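Long-range contacts in nicotinamide-nucleotide adenylyltransferase NadR family / Ribosylnicotinamide kinase (Lactococcus lactis subsp. cremoris, PDB 6GYF), which probably phosphorylates nicotinamide riboside to NMN with its kinase domain and joins NMN to an adenylyl group with its adenylyltransferase domain, making NAD: residues F67-E72 / F175-S180; L46-Y51 / L61-R66; S180-V185 / D291-L296. All coordinates share one frame; numbering follows the deposited sequence.

Interaction 1 of 3, residues F67-E72 / F175-S180; sequences FRYLRE and FRRHFS. With NMN (beta-nicotinamide ribose monophosphate), chain C.
Y69 turns one edge of its ring onto the face of F175, an edge-to-face (T-shaped) pair with centroids 5.1 Å apart and planes at 85°. The base of the same side chain shares that face: Y69 CB sits over it in a CH-pi contact, 3.6 Å from F175 CE1. With CG beside its own backbone N and anti to the carbonyl carbon (chi1 -76°), Y69 leaves helix 63-73 across F175 and carries its hydroxyl on to the ligand. L70, the next residue, meets the rim of F175, its CG 4.2 Å from F175 CZ, near the plane of that ring. The far end of Y69 passes R177: Y69 CE1 lies 3.8 Å above the centre of the guanidinium, the two planes steeply inclined. An alanine in place of R177 would remove the guanidinium lying against the outer edge of Y69, and the tyrosine hydroxyl end would probably lose a neighbour that steadies it. Two side chains, one from each helix, meet on a single phosphate oxygen. H178 ND1 donates to NMN O1P (3.0 Å, 160° at the hydrogen), while Y69 OH makes a weak bond of 3.2 Å to the same NMN O1P. The imidazole of H178 is held through both nitrogens, ND1 to the phosphate and NE2 to I59 O, and together these set its rotation. The arrangement is that of a phosphate-binding corner of an NMN site, built where a Rossmann-like adenylyltransferase domain meets the helix leading into the P-loop domain.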
loop_
_atom_site.group_PDB
_atom_site.type_symbol
_atom_site.label_atom_id
_atom_site.label_comp_id
_atom_site.label_asym_id
_atom_site.label_seq_id
_atom_site.Cartn_x
_atom_site.Cartn_y
_atom_site.Cartn_z
ATOM N N PHE A 67 7.995 5.318 10.760
ATOM C CA PHE A 67 7.807 5.371 12.209
ATOM C C PHE A 67 6.379 5.005 12.623
ATOM O O PHE A 67 6.183 4.281 13.607
ATOM C CB PHE A 67 8.189 6.764 12.697
ATOM C CG PHE A 67 7.635 7.130 14.039
ATOM C CD1 PHE A 67 8.264 6.710 15.202
ATOM C CD2 PHE A 67 6.517 7.958 14.136
ATOM C CE1 PHE A 67 7.773 7.083 16.438
ATOM C CE2 PHE A 67 6.010 8.339 15.370
ATOM C CZ PHE A 67 6.634 7.907 16.524
ATOM N N ARG A 68 5.367 5.513 11.904
ATOM C CA ARG A 68 3.976 5.190 12.235
ATOM C C ARG A 68 3.669 3.716 11.991
ATOM O O ARG A 68 2.958 3.087 12.782
ATOM C CB ARG A 68 3.002 6.066 11.439
ATOM C CG ARG A 68 2.797 7.482 11.968
ATOM C CD ARG A 68 2.393 7.490 13.434
ATOM N NE ARG A 68 2.070 8.834 13.931
ATOM C CZ ARG A 68 0.878 9.415 13.791
ATOM N NH1 ARG A 68 -0.112 8.774 13.162
ATOM N NH2 ARG A 68 0.672 10.641 14.268
ATOM N N TYR A 69 4.133 3.172 10.864
ATOM C CA TYR A 69 3.957 1.751 10.576
ATOM C C TYR A 69 4.599 0.883 11.657
ATOM O O TYR A 69 4.065 -0.174 12.018
ATOM C CB TYR A 69 4.559 1.404 9.216
ATOM C CG TYR A 69 3.785 1.818 7.984
ATOM C CD1 TYR A 69 2.635 2.602 8.055
ATOM C CD2 TYR A 69 4.202 1.388 6.737
ATOM C CE1 TYR A 69 1.938 2.958 6.892
ATOM C CE2 TYR A 69 3.518 1.723 5.581
ATOM C CZ TYR A 69 2.396 2.504 5.647
ATOM O OH TYR A 69 1.753 2.819 4.453
ATOM N N LEU A 70 5.780 1.279 12.135
ATOM C CA LEU A 70 6.438 0.533 13.207
ATOM C C LEU A 70 5.630 0.574 14.496
ATOM O O LEU A 70 5.505 -0.441 15.193
ATOM C CB LEU A 70 7.847 1.066 13.438
ATOM C CG LEU A 70 8.794 0.444 12.429
ATOM C CD1 LEU A 70 10.069 1.180 12.486
ATOM C CD2 LEU A 70 9.022 -1.021 12.776
ATOM N N ARG A 71 5.143 1.760 14.872
ATOM C CA ARG A 71 4.314 1.839 16.062
ATOM C C ARG A 71 3.106 0.920 15.927
ATOM O O ARG A 71 2.748 0.209 16.874
ATOM C CB ARG A 71 3.874 3.282 16.314
ATOM C CG ARG A 71 4.908 4.183 16.979
ATOM C CD ARG A 71 5.131 3.857 18.445
ATOM N NE ARG A 71 5.913 4.909 19.090
ATOM C CZ ARG A 71 5.442 6.119 19.402
ATOM N NH1 ARG A 71 4.186 6.431 19.126
ATOM N NH2 ARG A 71 6.224 7.026 19.983
ATOM N N GLU A 72 2.503 0.872 14.737
ATOM C CA GLU A 72 1.359 -0.010 14.533
ATOM C C GLU A 72 1.783 -1.469 14.598
ATOM O O GLU A 72 1.085 -2.295 15.197
ATOM C CB GLU A 72 0.683 0.311 13.200
ATOM C CG GLU A 72 -0.676 -0.323 12.996
ATOM C CD GLU A 72 -1.249 -0.020 11.602
ATOM O OE1 GLU A 72 -0.874 1.025 11.002
ATOM O OE2 GLU A 72 -2.045 -0.846 11.088
ATOM N N PHE A 175 3.422 -3.022 6.567
ATOM C CA PHE A 175 4.081 -2.435 5.403
ATOM C C PHE A 175 3.523 -2.960 4.089
ATOM O O PHE A 175 3.736 -2.329 3.047
ATOM C CB PHE A 175 5.605 -2.678 5.455
ATOM C CG PHE A 175 6.325 -1.848 6.488
ATOM C CD1 PHE A 175 6.171 -2.112 7.849
ATOM C CD2 PHE A 175 7.176 -0.818 6.102
ATOM C CE1 PHE A 175 6.843 -1.347 8.816
ATOM C CE2 PHE A 175 7.854 -0.057 7.050
ATOM C CZ PHE A 175 7.685 -0.319 8.417
ATOM N N ARG A 176 2.802 -4.083 4.112
ATOM C CA ARG A 176 2.323 -4.656 2.864
ATOM C C ARG A 176 1.352 -3.719 2.176
ATOM O O ARG A 176 1.294 -3.688 0.938
ATOM C CB ARG A 176 1.670 -6.005 3.122
ATOM C CG ARG A 176 2.602 -6.986 3.695
ATOM C CD ARG A 176 1.945 -8.320 3.784
ATOM N NE ARG A 176 2.823 -9.280 4.439
ATOM C CZ ARG A 176 2.571 -10.580 4.502
ATOM N NH1 ARG A 176 1.459 -11.056 3.951
ATOM N NH2 ARG A 176 3.418 -11.399 5.117
ATOM N N ARG A 177 0.608 -2.935 2.968
ATOM C CA ARG A 177 -0.334 -1.925 2.502
ATOM C C ARG A 177 0.261 -1.124 1.346
ATOM O O ARG A 177 -0.417 -0.871 0.347
ATOM C CB ARG A 177 -0.724 -1.040 3.702
ATOM C CG ARG A 177 -1.402 0.312 3.407
ATOM C CD ARG A 177 -1.686 1.164 4.711
ATOM N NE ARG A 177 -1.285 2.588 4.606
ATOM C CZ ARG A 177 -1.632 3.563 5.457
ATOM N NH1 ARG A 177 -2.413 3.306 6.501
ATOM N NH2 ARG A 177 -1.197 4.810 5.268
ATOM N N HIS A 178 1.555 -0.799 1.450
ATOM C CA HIS A 178 2.278 0.090 0.541
ATOM C C HIS A 178 2.872 -0.582 -0.693
ATOM O O HIS A 178 3.037 0.085 -1.722
ATOM C CB HIS A 178 3.422 0.767 1.300
ATOM C CG HIS A 178 4.277 1.654 0.453
ATOM N ND1 HIS A 178 3.908 2.936 0.108
ATOM C CD2 HIS A 178 5.492 1.452 -0.102
ATOM C CE1 HIS A 178 4.853 3.483 -0.632
ATOM N NE2 HIS A 178 5.824 2.602 -0.778
ATOM N N PHE A 179 3.213 -1.868 -0.628
ATOM C CA PHE A 179 3.959 -2.519 -1.702
ATOM C C PHE A 179 3.075 -3.305 -2.661
ATOM O O PHE A 179 3.601 -3.983 -3.554
ATOM C CB PHE A 179 5.026 -3.454 -1.120
ATOM C CG PHE A 179 6.166 -2.743 -0.441
ATOM C CD1 PHE A 179 7.166 -2.143 -1.180
ATOM C CD2 PHE A 179 6.236 -2.685 0.943
ATOM C CE1 PHE A 179 8.212 -1.493 -0.551
ATOM C CE2 PHE A 179 7.272 -2.038 1.571
ATOM C CZ PHE A 179 8.263 -1.441 0.826
ATOM N N SER A 180 1.756 -3.254 -2.489
ATOM C CA SER A 180 0.868 -4.050 -3.321
ATOM C C SER A 180 0.760 -3.479 -4.735
ATOM O O SER A 180 0.553 -2.272 -4.922
ATOM C CB SER A 180 -0.512 -4.139 -2.676
ATOM O OG SER A 180 -1.353 -5.020 -3.414
HETATM O O3P NMN C . 0.503 6.435 0.836
HETATM P P NMN C . 0.639 4.943 0.642
HETATM O O1P NMN C . 1.632 4.283 1.569
HETATM O O2P NMN C . 0.747 4.509 -0.799
HETATM O O5R NMN C . -0.785 4.359 1.117
HETATM C C5R NMN C . -1.827 4.138 0.171
HETATM C C4R NMN C . -3.136 3.880 0.906
HETATM O O4R NMN C . -4.238 4.164 0.039
HETATM C C3R NMN C . -3.247 2.426 1.340
HETATM O O3R NMN C . -3.407 2.361 2.763
HETATM C C2R NMN C . -4.438 1.850 0.587
HETATM O O2R NMN C . -5.436 1.302 1.460
HETATM C C1R NMN C . -5.029 3.000 -0.214
HETATM N N1 NMN C . -4.989 2.679 -1.642
HETATM C C2 NMN C . -6.128 2.646 -2.345
HETATM C C3 NMN C . -6.115 2.344 -3.702
HETATM C C7 NMN C . -7.397 2.309 -4.479
HETATM O O7 NMN C . -7.360 2.147 -5.687
HETATM N N7 NMN C . -8.549 2.457 -3.826
HETATM C C4 NMN C . -4.909 2.075 -4.332
HETATM C C5 NMN C . -3.742 2.116 -3.581
HETATM C C6 NMN C . -3.811 2.423 -2.227
#

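Interaction 2 of 3, residues L46-Y51 / L61-R66; sequences LVVSGY and LPLEKR. With NMN (beta-nicotinamide ribose monophosphate), chain C.
L63 reaches from the first turn of helix 63-73 onto strand 43-50, spreading its two methyls over the backbone of V48 to G50. Its CG stands anti to the backbone N (chi1 -179°), which extends the branch toward the strand; CD1 then comes 3.5 Å from S49 O, and CD2 lies 3.8 Å from G50 O. V48 approaches from the other direction, and the two side chains slide past one another with V48 CG1 3.9 Å from L63 CD1. G50 completes the fit: a side chain there would run into L63 CB and the guanidinium of R66. Strand 43-50, helix 63-73 and strand 80-86 form a beta-alpha-beta unit of the parallel, Rossmann-like sheet, and this contact fastens the start of its crossover helix, with P62 at the N-cap, to the end of the first strand. R66 works from the next turn. Its chain leaves with CG beside the backbone N and bends at chi3 (-85°), which folds the guanidinium back along the helix start, so that L63 CA lies over one face near the rim. R66 NE donates to L61 O, a bond modelled too short for its length to be trusted. NH1 crosses to the strand and donates to S49 O at 3.1 Å, in the carbonyl plane but 16° out of the guanidinium plane. T22 O takes NH1 as well, and NH2 forms a salt bridge with D54, which also accepts the amide of Y51. K65 runs the other way and brings NZ to the phosphate of NMN, with a bond of 2.7 Å from K65 NZ to NMN O3P and a weak one to O1P.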
loop_
_atom_site.group_PDB
_atom_site.type_symbol
_atom_site.label_atom_id
_atom_site.label_comp_id
_atom_site.label_asym_id
_atom_site.label_seq_id
_atom_site.Cartn_x
_atom_site.Cartn_y
_atom_site.Cartn_z
ATOM N N LEU A 46 13.161 0.318 19.857
ATOM C CA LEU A 46 13.474 0.378 18.432
ATOM C C LEU A 46 13.718 1.829 18.045
ATOM O O LEU A 46 12.968 2.723 18.451
ATOM C CB LEU A 46 12.326 -0.184 17.599
ATOM C CG LEU A 46 11.913 -1.614 17.905
ATOM C CD1 LEU A 46 10.933 -2.115 16.846
ATOM C CD2 LEU A 46 13.148 -2.499 18.010
ATOM N N VAL A 47 14.777 2.073 17.283
ATOM C CA VAL A 47 15.120 3.417 16.836
ATOM C C VAL A 47 15.157 3.419 15.307
ATOM O O VAL A 47 16.010 2.764 14.691
ATOM C CB VAL A 47 16.441 3.892 17.448
ATOM C CG1 VAL A 47 16.732 5.330 17.074
ATOM C CG2 VAL A 47 16.377 3.748 18.952
ATOM N N VAL A 48 14.212 4.131 14.702
ATOM C CA VAL A 48 14.131 4.318 13.257
ATOM C C VAL A 48 14.886 5.581 12.885
ATOM O O VAL A 48 14.577 6.662 13.397
ATOM C CB VAL A 48 12.674 4.448 12.804
ATOM C CG1 VAL A 48 12.504 3.928 11.408
ATOM C CG2 VAL A 48 11.779 3.783 13.799
ATOM N N SER A 49 15.833 5.469 11.964
ATOM C CA SER A 49 16.541 6.640 11.468
ATOM C C SER A 49 16.079 6.972 10.053
ATOM O O SER A 49 15.514 6.128 9.347
ATOM C CB SER A 49 18.063 6.431 11.503
ATOM O OG SER A 49 18.449 5.335 10.688
ATOM N N GLY A 50 16.280 8.229 9.668
ATOM C CA GLY A 50 15.915 8.673 8.333
ATOM C C GLY A 50 16.261 10.134 8.112
ATOM O O GLY A 50 16.460 10.907 9.058
ATOM N N TYR A 51 16.275 10.505 6.831
ATOM C CA TYR A 51 16.551 11.858 6.361
ATOM C C TYR A 51 15.822 12.019 5.035
ATOM O O TYR A 51 15.490 11.035 4.367
ATOM C CB TYR A 51 18.070 12.137 6.204
ATOM C CG TYR A 51 18.844 11.067 5.430
ATOM C CD1 TYR A 51 19.353 9.943 6.084
ATOM C CD2 TYR A 51 19.041 11.167 4.047
ATOM C CE1 TYR A 51 20.040 8.952 5.391
ATOM C CE2 TYR A 51 19.731 10.174 3.342
ATOM C CZ TYR A 51 20.223 9.067 4.023
ATOM O OH TYR A 51 20.903 8.068 3.355
ATOM N N LEU A 61 8.383 5.679 1.507
ATOM C CA LEU A 61 8.364 5.376 2.940
ATOM C C LEU A 61 9.307 6.338 3.649
ATOM O O LEU A 61 10.384 5.950 4.123
ATOM C CB LEU A 61 8.762 3.927 3.225
ATOM C CG LEU A 61 7.858 2.776 2.803
ATOM C CD1 LEU A 61 8.447 1.505 3.346
ATOM C CD2 LEU A 61 6.469 2.953 3.356
ATOM N N PRO A 62 8.946 7.614 3.722
ATOM C CA PRO A 62 9.759 8.550 4.496
ATOM C C PRO A 62 9.826 8.112 5.949
ATOM O O PRO A 62 9.125 7.204 6.401
ATOM C CB PRO A 62 9.025 9.882 4.341
ATOM C CG PRO A 62 7.649 9.516 3.935
ATOM C CD PRO A 62 7.773 8.274 3.126
ATOM N N LEU A 63 10.715 8.769 6.684
ATOM C CA LEU A 63 10.892 8.458 8.095
ATOM C C LEU A 63 9.570 8.481 8.863
ATOM O O LEU A 63 9.282 7.559 9.637
ATOM C CB LEU A 63 11.889 9.436 8.705
ATOM C CG LEU A 63 12.149 9.168 10.179
ATOM C CD1 LEU A 63 12.631 7.723 10.449
ATOM C CD2 LEU A 63 13.119 10.192 10.693
ATOM N N GLU A 64 8.735 9.504 8.637
ATOM C CA GLU A 64 7.480 9.616 9.387
ATOM C C GLU A 64 6.577 8.416 9.132
ATOM O O GLU A 64 6.105 7.771 10.075
ATOM C CB GLU A 64 6.746 10.911 9.027
ATOM C CG GLU A 64 5.390 11.132 9.726
ATOM C CD GLU A 64 5.510 11.643 11.164
ATOM O OE1 GLU A 64 6.626 12.065 11.556
ATOM O OE2 GLU A 64 4.473 11.674 11.882
ATOM N N LYS A 65 6.352 8.080 7.857
ATOM C CA LYS A 65 5.502 6.939 7.544
ATOM C C LYS A 65 6.084 5.646 8.108
ATOM O O LYS A 65 5.345 4.810 8.635
ATOM C CB LYS A 65 5.297 6.836 6.032
ATOM C CG LYS A 65 4.236 5.823 5.607
ATOM C CD LYS A 65 4.004 5.820 4.087
ATOM C CE LYS A 65 2.671 6.490 3.688
ATOM N NZ LYS A 65 2.648 7.043 2.281
ATOM N N ARG A 66 7.406 5.460 8.010
ATOM C CA ARG A 66 8.030 4.257 8.567
ATOM C C ARG A 66 7.853 4.181 10.077
ATOM O O ARG A 66 7.624 3.098 10.628
ATOM C CB ARG A 66 9.502 4.203 8.186
ATOM C CG ARG A 66 9.701 3.764 6.746
ATOM C CD ARG A 66 11.165 3.660 6.381
ATOM N NE ARG A 66 11.659 4.964 5.975
ATOM C CZ ARG A 66 12.750 5.520 6.470
ATOM N NH1 ARG A 66 13.480 4.874 7.373
ATOM N NH2 ARG A 66 13.116 6.718 6.051
HETATM O O3P NMN C . 0.503 6.435 0.836
HETATM P P NMN C . 0.639 4.943 0.642
HETATM O O1P NMN C . 1.632 4.283 1.569
HETATM O O2P NMN C . 0.747 4.509 -0.799
HETATM O O5R NMN C . -0.785 4.359 1.117
HETATM C C5R NMN C . -1.827 4.138 0.171
HETATM C C4R NMN C . -3.136 3.880 0.906
HETATM O O4R NMN C . -4.238 4.164 0.039
HETATM C C3R NMN C . -3.247 2.426 1.340
HETATM O O3R NMN C . -3.407 2.361 2.763
HETATM C C2R NMN C . -4.438 1.850 0.587
HETATM O O2R NMN C . -5.436 1.302 1.460
HETATM C C1R NMN C . -5.029 3.000 -0.214
HETATM N N1 NMN C . -4.989 2.679 -1.642
HETATM C C2 NMN C . -6.128 2.646 -2.345
HETATM C C3 NMN C . -6.115 2.344 -3.702
HETATM C C7 NMN C . -7.397 2.309 -4.479
HETATM O O7 NMN C . -7.360 2.147 -5.687
HETATM N N7 NMN C . -8.549 2.457 -3.826
HETATM C C4 NMN C . -4.909 2.075 -4.332
HETATM C C5 NMN C . -3.742 2.116 -3.581
HETATM C C6 NMN C . -3.811 2.423 -2.227
#

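Interaction 3 of 3, residues S180-V185 / D291-L296; sequences SKVVTV and DERMDL. With NMN (beta-nicotinamide ribose monophosphate), chain C.
The parallel sheet of the P-loop NTPase domain is joined here, where the loop after helix 275-290 runs into strand 296-299 alongside strand 181-186. V183 and L296 form a parallel bridge. T184 N donates to L296 O (2.9 Å), and on the shared face V183 CG1 and L296 CD2 lie side by side, 3.8 Å apart. V182 O takes two donors, D295 N at 2.9 Å and L296 N at 3.2 Å, both in its carbonyl plane. D295 also accepts from V182: with CG beside its backbone N (chi1 -70°), its carboxylate swings back to take V182 N through the anti lone pair of OD2. The aliphatic part of K181 crosses that carboxylate at about a right angle, CD 3.6 Å from D295 CG, while K181 NZ goes on to Q165. M294 crosses T184 at a slant, its SD 3.5 Å from T184 OG1. At the ligand end, R293 is bent at chi2 and chi3 and grips S180 O side-on with NE and NH2, the NH2 bond being 3.0 Å. This double hold fixes the guanidinium with NMN C5 over the centre of one face, 4.2 Å from its plane. Strand 181-186 leads into what is probably the Walker A P-loop and lies between strands 255-259 and 296-299 in the parallel sheet, as in the core of P-loop NTPase domains.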
loop_
_atom_site.group_PDB
_atom_site.type_symbol
_atom_site.label_atom_id
_atom_site.label_comp_id
_atom_site.label_asym_id
_atom_site.label_seq_id
_atom_site.Cartn_x
_atom_site.Cartn_y
_atom_site.Cartn_z
ATOM N N SER A 180 1.756 -3.254 -2.489
ATOM C CA SER A 180 0.868 -4.050 -3.321
ATOM C C SER A 180 0.760 -3.479 -4.735
ATOM O O SER A 180 0.553 -2.272 -4.922
ATOM C CB SER A 180 -0.512 -4.139 -2.676
ATOM O OG SER A 180 -1.353 -5.020 -3.414
ATOM N N LYS A 181 0.901 -4.359 -5.727
ATOM C CA LYS A 181 0.474 -4.029 -7.075
ATOM C C LYS A 181 -1.053 -3.940 -7.123
ATOM O O LYS A 181 -1.771 -4.673 -6.436
ATOM C CB LYS A 181 0.963 -5.084 -8.063
ATOM C CG LYS A 181 2.437 -5.064 -8.273
ATOM C CD LYS A 181 2.821 -4.040 -9.301
ATOM C CE LYS A 181 4.314 -4.069 -9.527
ATOM N NZ LYS A 181 4.950 -3.787 -8.207
ATOM N N VAL A 182 -1.553 -3.042 -7.965
ATOM C CA VAL A 182 -2.978 -2.769 -8.058
ATOM C C VAL A 182 -3.388 -2.816 -9.527
ATOM O O VAL A 182 -2.864 -2.060 -10.351
ATOM C CB VAL A 182 -3.344 -1.405 -7.446
ATOM C CG1 VAL A 182 -4.787 -1.076 -7.768
ATOM C CG2 VAL A 182 -3.085 -1.380 -5.936
ATOM N N VAL A 183 -4.332 -3.686 -9.849
ATOM C CA VAL A 183 -4.961 -3.722 -11.160
ATOM C C VAL A 183 -6.396 -3.246 -10.996
ATOM O O VAL A 183 -7.115 -3.720 -10.109
ATOM C CB VAL A 183 -4.920 -5.132 -11.768
ATOM C CG1 VAL A 183 -5.507 -5.113 -13.186
ATOM C CG2 VAL A 183 -3.489 -5.696 -11.734
ATOM N N THR A 184 -6.807 -2.291 -11.818
ATOM C CA THR A 184 -8.164 -1.772 -11.768
ATOM C C THR A 184 -8.844 -2.039 -13.100
ATOM O O THR A 184 -8.272 -1.756 -14.155
ATOM C CB THR A 184 -8.170 -0.275 -11.458
ATOM O OG1 THR A 184 -7.619 -0.051 -10.156
ATOM C CG2 THR A 184 -9.578 0.288 -11.539
ATOM N N VAL A 185 -10.049 -2.604 -13.056
ATOM C CA VAL A 185 -10.825 -2.861 -14.264
ATOM C C VAL A 185 -11.878 -1.766 -14.403
ATOM O O VAL A 185 -12.574 -1.438 -13.431
ATOM C CB VAL A 185 -11.459 -4.253 -14.213
ATOM C CG1 VAL A 185 -12.306 -4.493 -15.450
ATOM C CG2 VAL A 185 -10.364 -5.277 -14.049
ATOM N N ASP A 291 -5.420 9.714 -4.161
ATOM C CA ASP A 291 -5.047 8.677 -3.206
ATOM C C ASP A 291 -5.058 7.272 -3.808
ATOM O O ASP A 291 -4.810 6.305 -3.075
ATOM C CB ASP A 291 -5.981 8.710 -1.992
ATOM C CG ASP A 291 -5.663 9.836 -1.031
ATOM O OD1 ASP A 291 -4.627 10.506 -1.220
ATOM O OD2 ASP A 291 -6.448 10.050 -0.075
ATOM N N GLU A 292 -5.328 7.133 -5.110
ATOM C CA GLU A 292 -5.471 5.828 -5.750
ATOM C C GLU A 292 -4.158 5.452 -6.424
ATOM O O GLU A 292 -3.724 6.107 -7.379
ATOM C CB GLU A 292 -6.608 5.816 -6.768
ATOM C CG GLU A 292 -8.013 5.850 -6.201
ATOM C CD GLU A 292 -9.038 5.619 -7.297
ATOM O OE1 GLU A 292 -8.591 5.365 -8.440
ATOM O OE2 GLU A 292 -10.262 5.716 -7.037
ATOM N N ARG A 293 -3.538 4.393 -5.931
ATOM C CA ARG A 293 -2.340 3.835 -6.531
ATOM C C ARG A 293 -2.780 2.728 -7.480
ATOM O O ARG A 293 -3.308 1.705 -7.037
ATOM C CB ARG A 293 -1.413 3.305 -5.436
ATOM C CG ARG A 293 0.088 3.459 -5.626
ATOM C CD ARG A 293 0.811 2.088 -5.796
ATOM N NE ARG A 293 0.425 0.958 -4.916
ATOM C CZ ARG A 293 0.327 0.972 -3.575
ATOM N NH1 ARG A 293 0.535 2.088 -2.866
ATOM N NH2 ARG A 293 -0.001 -0.152 -2.930
ATOM N N MET A 294 -2.576 2.929 -8.781
ATOM C CA MET A 294 -2.887 1.923 -9.789
ATOM C C MET A 294 -1.632 1.621 -10.598
ATOM O O MET A 294 -0.917 2.536 -11.014
ATOM C CB MET A 294 -4.015 2.391 -10.706
ATOM C CG MET A 294 -5.319 2.610 -9.967
ATOM S SD MET A 294 -6.664 3.228 -10.984
ATOM C CE MET A 294 -6.076 4.860 -11.436
ATOM N N ASP A 295 -1.361 0.338 -10.811
ATOM C CA ASP A 295 -0.217 -0.087 -11.601
ATOM C C ASP A 295 -0.613 -0.510 -13.008
ATOM O O ASP A 295 0.123 -0.241 -13.961
ATOM C CB ASP A 295 0.521 -1.236 -10.889
ATOM C CG ASP A 295 1.247 -0.780 -9.624
ATOM O OD1 ASP A 295 2.304 -0.112 -9.736
ATOM O OD2 ASP A 295 0.764 -1.071 -8.513
ATOM N N LEU A 296 -1.798 -1.090 -13.165
ATOM C CA LEU A 296 -2.335 -1.501 -14.451
ATOM C C LEU A 296 -3.824 -1.214 -14.457
ATOM O O LEU A 296 -4.533 -1.566 -13.510
ATOM C CB LEU A 296 -2.080 -2.987 -14.707
ATOM C CG LEU A 296 -2.927 -3.667 -15.783
ATOM C CD1 LEU A 296 -2.650 -3.114 -17.205
ATOM C CD2 LEU A 296 -2.689 -5.168 -15.701
HETATM O O3P NMN C . 0.503 6.435 0.836
HETATM P P NMN C . 0.639 4.943 0.642
HETATM O O1P NMN C . 1.632 4.283 1.569
HETATM O O2P NMN C . 0.747 4.509 -0.799
HETATM O O5R NMN C . -0.785 4.359 1.117
HETATM C C5R NMN C . -1.827 4.138 0.171
HETATM C C4R NMN C . -3.136 3.880 0.906
HETATM O O4R NMN C . -4.238 4.164 0.039
HETATM C C3R NMN C . -3.247 2.426 1.340
HETATM O O3R NMN C . -3.407 2.361 2.763
HETATM C C2R NMN C . -4.438 1.850 0.587
HETATM O O2R NMN C . -5.436 1.302 1.460
HETATM C C1R NMN C . -5.029 3.000 -0.214
HETATM N N1 NMN C . -4.989 2.679 -1.642
HETATM C C2 NMN C . -6.128 2.646 -2.345
HETATM C C3 NMN C . -6.115 2.344 -3.702
HETATM C C7 NMN C . -7.397 2.309 -4.479
HETATM O O7 NMN C . -7.360 2.147 -5.687
HETATM N N7 NMN C . -8.549 2.457 -3.826
HETATM C C4 NMN C . -4.909 2.075 -4.332
HETATM C C5 NMN C . -3.742 2.116 -3.581
HETATM C C6 NMN C . -3.811 2.423 -2.227
#

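Overall arrangement
Along the chain the contacts come in series: interaction 2, then interaction 1, then interaction 3. The first two share helix 63-73, lie about 11 Å apart between centres, and touch where L70 packs on V48 and where L61 meets F175, H178 and F179. Interaction 1 passes to interaction 3 through S180, because helix 173-179 runs straight into strand 181-186; their centres are about 18 Å apart. Interactions 2 and 3 do not touch, their centres about 25 Å apart, and they belong to separate parallel sheets, of five and four strands. All three reach the same NMN, which thus bridges the adenylyltransferase and kinase halves at their junction.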